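Local atomic coordinates of kelch repeat and BTB domain-containing protein A55 (Vaccinia virus WR, PDB entry 6I2M), a protein that probably serves as a substrate-specific adapter of host Cullin-3 ubiquitin ligases, its BTB domain binding Cullin-3 and its Kelch repeats supposedly recruiting cellular targets. Residues L75-I79 with I103-E109; E111-L115 with N135-A141. One frame throughout, in Å; residues are numbered along the deposited sequence.

Contact 1: L75-I79 with I103-E109; sequences LIDYI and IGSAITE
Two helices that meet steeply can be joined by one long side chain, here a tyrosine. Residues 75-79 form the last turn of helix 69-79; Ile103 is the N-cap residue of the helix that 104-109 begins. The short axes pass 10.6 Å apart with 114° between their directions, and the nearest CA pairs are Leu75 with Ala106 (7.5 Å) and Ile79 with Ser105 (8.5 Å). Leu75, its CA-CB bond sideways, brings CD2 to 3.6 Å from Ala106 CB. Tyr78, chi1 t (-176°), bridges the gap: its CE2 lies 3.8 Å from Ala106 CB, its CD2 4.2 Å from Ile103 CD1, and its OH 2.8 Å from both Ser105 O and Glu109 OE2, though the hydroxyl can donate to one at a time. Glu109, chi1 t, brings OE2 to the ring edge near its plane; OE2 also accepts from Met1 N of the second subunit, another copy of this protein. Ile79 closes the apolar patch, CG1 3.7 Å from Ile103 CD1, while Ile38, Leu39 and Ala42 of helix 36-42 pack on its side chain. Such buried helix-on-helix packing, touched by the N terminus of that second copy, belongs to the helical part of the dimeric BTB/POZ fold.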
loop_
_atom_site.group_PDB
_atom_site.type_symbol
_atom_site.label_atom_id
_atom_site.label_comp_id
_atom_site.label_asym_id
_atom_site.label_seq_id
_atom_site.Cartn_x
_atom_site.Cartn_y
_atom_site.Cartn_z
ATOM N N LEU A 75 5.763 9.483 12.232
ATOM C CA LEU A 75 6.460 8.406 11.530
ATOM C C LEU A 75 5.510 7.251 11.236
ATOM O O LEU A 75 5.614 6.652 10.168
ATOM C CB LEU A 75 7.696 7.925 12.303
ATOM C CG LEU A 75 8.955 8.779 12.149
ATOM C CD1 LEU A 75 9.925 8.514 13.265
ATOM C CD2 LEU A 75 9.633 8.539 10.822
ATOM N N ILE A 76 4.562 6.965 12.159
ATOM C CA ILE A 76 3.527 5.937 11.975
ATOM C C ILE A 76 2.573 6.439 10.879
ATOM O O ILE A 76 2.200 5.662 10.003
ATOM C CB ILE A 76 2.806 5.560 13.305
ATOM C CG1 ILE A 76 3.790 4.903 14.298
ATOM C CG2 ILE A 76 1.594 4.634 13.059
ATOM C CD1 ILE A 76 3.430 5.093 15.757
ATOM N N ASP A 77 2.252 7.754 10.890
ATOM C CA ASP A 77 1.419 8.409 9.874
ATOM C C ASP A 77 2.097 8.321 8.499
ATOM O O ASP A 77 1.407 8.179 7.490
ATOM C CB ASP A 77 1.139 9.878 10.246
ATOM C CG ASP A 77 0.185 10.090 11.412
ATOM O OD1 ASP A 77 -0.689 9.219 11.636
ATOM O OD2 ASP A 77 0.295 11.137 12.084
ATOM N N TYR A 78 3.450 8.367 8.475
ATOM C CA TYR A 78 4.260 8.232 7.263
ATOM C C TYR A 78 4.233 6.784 6.751
ATOM O O TYR A 78 4.235 6.581 5.534
ATOM C CB TYR A 78 5.703 8.722 7.492
ATOM C CG TYR A 78 6.560 8.699 6.245
ATOM C CD1 TYR A 78 6.410 9.664 5.252
ATOM C CD2 TYR A 78 7.525 7.713 6.057
ATOM C CE1 TYR A 78 7.190 9.642 4.099
ATOM C CE2 TYR A 78 8.311 7.681 4.907
ATOM C CZ TYR A 78 8.145 8.652 3.931
ATOM O OH TYR A 78 8.922 8.629 2.798
ATOM N N ILE A 79 4.192 5.787 7.675
ATOM C CA ILE A 79 4.092 4.352 7.354
ATOM C C ILE A 79 2.728 4.124 6.671
ATOM O O ILE A 79 2.637 3.355 5.712
ATOM C CB ILE A 79 4.323 3.449 8.615
ATOM C CG1 ILE A 79 5.775 3.572 9.129
ATOM C CG2 ILE A 79 3.984 1.977 8.344
ATOM C CD1 ILE A 79 5.999 3.267 10.624
ATOM N N ILE A 103 13.782 2.864 9.525
ATOM C CA ILE A 103 12.824 3.007 8.428
ATOM C C ILE A 103 13.541 3.716 7.267
ATOM O O ILE A 103 13.878 4.899 7.372
ATOM C CB ILE A 103 11.452 3.641 8.841
ATOM C CG1 ILE A 103 10.608 4.030 7.596
ATOM C CG2 ILE A 103 11.614 4.811 9.828
ATOM C CD1 ILE A 103 9.149 4.293 7.821
ATOM N N GLY A 104 13.814 2.954 6.207
ATOM C CA GLY A 104 14.520 3.416 5.014
ATOM C C GLY A 104 13.824 4.518 4.242
ATOM O O GLY A 104 14.481 5.423 3.720
ATOM N N SER A 105 12.485 4.436 4.170
ATOM C CA SER A 105 11.608 5.380 3.476
ATOM C C SER A 105 11.618 6.771 4.119
ATOM O O SER A 105 11.517 7.772 3.409
ATOM C CB SER A 105 10.186 4.834 3.439
ATOM O OG SER A 105 10.119 3.621 2.707
ATOM N N ALA A 106 11.739 6.825 5.456
ATOM C CA ALA A 106 11.752 8.064 6.230
ATOM C C ALA A 106 13.151 8.635 6.452
ATOM O O ALA A 106 13.287 9.858 6.524
ATOM C CB ALA A 106 11.055 7.852 7.558
ATOM N N ILE A 107 14.183 7.766 6.567
ATOM C CA ILE A 107 15.572 8.195 6.772
ATOM C C ILE A 107 16.095 8.950 5.534
ATOM O O ILE A 107 16.849 9.910 5.689
ATOM C CB ILE A 107 16.509 7.039 7.249
ATOM C CG1 ILE A 107 17.769 7.586 7.963
ATOM C CG2 ILE A 107 16.861 6.044 6.124
ATOM C CD1 ILE A 107 18.497 6.597 8.896
ATOM N N THR A 108 15.654 8.546 4.322
ATOM C CA THR A 108 16.044 9.183 3.060
ATOM C C THR A 108 15.339 10.531 2.877
ATOM O O THR A 108 16.008 11.513 2.555
ATOM C CB THR A 108 15.868 8.237 1.859
ATOM O OG1 THR A 108 14.543 7.703 1.856
ATOM C CG2 THR A 108 16.895 7.108 1.840
ATOM N N GLU A 109 14.006 10.583 3.114
ATOM C CA GLU A 109 13.186 11.797 2.996
ATOM C C GLU A 109 13.650 12.914 3.949
ATOM O O GLU A 109 13.607 14.088 3.574
ATOM C CB GLU A 109 11.694 11.476 3.199
ATOM C CG GLU A 109 10.755 12.519 2.611
ATOM C CD GLU A 109 9.287 12.142 2.606
ATOM O OE1 GLU A 109 8.516 12.739 3.391
ATOM O OE2 GLU A 109 8.904 11.255 1.808
#

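Contact 2: E111-L115 with N135-A141; sequences ENYIL and NKKIESA
Glu111 lays its aliphatic stem over Ile138, with CG 3.8 Å from Ile138 CD1, and carries its carboxylate on to the start of helix 136-147. One acidic side chain can thus serve both an apolar seam and its polar border. Segment 111-115 is helical throughout; 136-141 is the first part of its own helix, capped by Asn135, whose OD1 accepts from Ile138 N at 3.1 Å. The short axes run nearly parallel, at 4° and 11.0 Å apart, with Leu115 and Ile138 the nearest CA pair at 7.3 Å. Asn135, chi1 t, uses its amide nitrogen across the interface: ND2 donates to Glu111 OE2 at 3.2 Å. Lys137, t at all four chi angles, reaches back with NZ in a salt bridge to Glu111 OE1 at 3.5 Å, weak as a hydrogen bond. Alongside this polar edge, Ile114 CG2 meets Ile138 CG2 at 4.0 Å, and Leu115, chi1 near -71°, sets CD2 3.7 Å from Ala141 CB and CD1 3.9 Å from Lys137 CE. This seam joins the end of the BTB region to the BACK region: Leu95 of helix 91-101 touches Glu111, Ile114 and Ile138, and Phe126 of helix 120-132 packs on Ile114.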
loop_
_atom_site.group_PDB
_atom_site.type_symbol
_atom_site.label_atom_id
_atom_site.label_comp_id
_atom_site.label_asym_id
_atom_site.label_seq_id
_atom_site.Cartn_x
_atom_site.Cartn_y
_atom_site.Cartn_z
ATOM N N GLU A 111 16.919 13.099 5.374
ATOM C CA GLU A 111 18.283 13.442 4.954
ATOM C C GLU A 111 18.277 14.364 3.734
ATOM O O GLU A 111 19.020 15.346 3.719
ATOM C CB GLU A 111 19.118 12.184 4.666
ATOM C CG GLU A 111 19.715 11.541 5.907
ATOM C CD GLU A 111 20.717 10.426 5.667
ATOM O OE1 GLU A 111 20.521 9.628 4.720
ATOM O OE2 GLU A 111 21.697 10.343 6.442
ATOM N N ASN A 112 17.413 14.066 2.736
ATOM C CA ASN A 112 17.263 14.861 1.512
ATOM C C ASN A 112 16.759 16.275 1.802
ATOM O O ASN A 112 17.201 17.212 1.142
ATOM C CB ASN A 112 16.354 14.158 0.497
ATOM C CG ASN A 112 16.937 12.916 -0.143
ATOM O OD1 ASN A 112 18.136 12.617 -0.049
ATOM N ND2 ASN A 112 16.089 12.158 -0.819
ATOM N N TYR A 113 15.857 16.425 2.796
ATOM C CA TYR A 113 15.299 17.714 3.224
ATOM C C TYR A 113 16.371 18.555 3.929
ATOM O O TYR A 113 16.429 19.767 3.712
ATOM C CB TYR A 113 14.081 17.500 4.145
ATOM C CG TYR A 113 13.337 18.770 4.506
ATOM C CD1 TYR A 113 13.668 19.497 5.646
ATOM C CD2 TYR A 113 12.277 19.226 3.727
ATOM C CE1 TYR A 113 12.980 20.660 5.990
ATOM C CE2 TYR A 113 11.579 20.387 4.062
ATOM C CZ TYR A 113 11.936 21.101 5.195
ATOM O OH TYR A 113 11.254 22.247 5.530
ATOM N N ILE A 114 17.201 17.911 4.779
ATOM C CA ILE A 114 18.288 18.544 5.533
ATOM C C ILE A 114 19.384 19.045 4.575
ATOM O O ILE A 114 19.806 20.194 4.698
ATOM C CB ILE A 114 18.813 17.616 6.677
ATOM C CG1 ILE A 114 17.751 17.479 7.799
ATOM C CG2 ILE A 114 20.157 18.103 7.257
ATOM C CD1 ILE A 114 17.850 16.216 8.679
ATOM N N LEU A 115 19.800 18.202 3.605
ATOM C CA LEU A 115 20.819 18.533 2.599
ATOM C C LEU A 115 20.369 19.652 1.644
ATOM O O LEU A 115 21.192 20.478 1.246
ATOM C CB LEU A 115 21.227 17.283 1.795
ATOM C CG LEU A 115 22.046 16.217 2.530
ATOM C CD1 LEU A 115 21.832 14.848 1.912
ATOM C CD2 LEU A 115 23.524 16.557 2.536
ATOM N N ASN A 135 26.240 10.612 12.274
ATOM C CA ASN A 135 25.778 10.687 10.887
ATOM C C ASN A 135 26.843 11.404 10.052
ATOM O O ASN A 135 26.769 12.621 9.869
ATOM C CB ASN A 135 24.410 11.388 10.802
ATOM C CG ASN A 135 23.700 11.223 9.478
ATOM O OD1 ASN A 135 24.174 11.649 8.420
ATOM N ND2 ASN A 135 22.526 10.615 9.512
ATOM N N LYS A 136 27.842 10.638 9.562
ATOM C CA LYS A 136 28.979 11.124 8.767
ATOM C C LYS A 136 28.591 11.805 7.443
ATOM O O LYS A 136 29.367 12.618 6.935
ATOM C CB LYS A 136 29.995 9.998 8.520
ATOM C CG LYS A 136 30.992 9.828 9.657
ATOM C CD LYS A 136 32.023 8.745 9.354
ATOM C CE LYS A 136 33.158 8.726 10.353
ATOM N NZ LYS A 136 32.744 8.164 11.669
ATOM N N LYS A 137 27.399 11.480 6.897
ATOM C CA LYS A 137 26.866 12.047 5.657
ATOM C C LYS A 137 26.537 13.534 5.850
ATOM O O LYS A 137 27.011 14.368 5.077
ATOM C CB LYS A 137 25.625 11.261 5.196
ATOM C CG LYS A 137 25.159 11.593 3.785
ATOM C CD LYS A 137 23.858 10.887 3.451
ATOM C CE LYS A 137 23.366 11.246 2.072
ATOM N NZ LYS A 137 22.081 10.572 1.755
ATOM N N ILE A 138 25.742 13.857 6.889
ATOM C CA ILE A 138 25.350 15.228 7.223
ATOM C C ILE A 138 26.514 15.953 7.935
ATOM O O ILE A 138 26.694 17.151 7.714
ATOM C CB ILE A 138 23.987 15.268 7.988
ATOM C CG1 ILE A 138 22.843 14.757 7.071
ATOM C CG2 ILE A 138 23.655 16.677 8.534
ATOM C CD1 ILE A 138 21.583 14.275 7.776
ATOM N N GLU A 139 27.332 15.213 8.726
ATOM C CA GLU A 139 28.499 15.747 9.449
ATOM C C GLU A 139 29.517 16.401 8.516
ATOM O O GLU A 139 30.066 17.446 8.862
ATOM C CB GLU A 139 29.172 14.657 10.297
ATOM C CG GLU A 139 29.662 15.151 11.648
ATOM C CD GLU A 139 31.136 15.498 11.767
ATOM O OE1 GLU A 139 31.819 15.629 10.725
ATOM O OE2 GLU A 139 31.609 15.645 12.917
ATOM N N SER A 140 29.751 15.799 7.334
ATOM C CA SER A 140 30.673 16.314 6.320
ATOM C C SER A 140 30.059 17.498 5.564
ATOM O O SER A 140 30.764 18.470 5.291
ATOM C CB SER A 140 31.069 15.212 5.343
ATOM O OG SER A 140 31.748 14.153 5.999
ATOM N N ALA A 141 28.749 17.415 5.235
ATOM C CA ALA A 141 27.999 18.444 4.508
ATOM C C ALA A 141 27.812 19.733 5.313
ATOM O O ALA A 141 27.953 20.822 4.753
ATOM C CB ALA A 141 26.652 17.896 4.068
#

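This chain is the BTB-BACK part of the protein, without the Kelch repeats. From the N terminus it runs through helix 4-17 and the small sheet, with helices 36-42 and 44-49 between strands, before helix 69-79 opens contact 1. The next 23 residues, including helix 91-101, form a loop that contact 1 closes at the start of helix 104-116. Contact 2 opens further along that helix and closes after helix 120-132, at the beginning of helix 136-147. The two closures neither nest nor cross but run in series, their centres about 16 Å apart. Helix 104-116 is shared: it packs within the BTB domain at its start and against the BACK region toward its end.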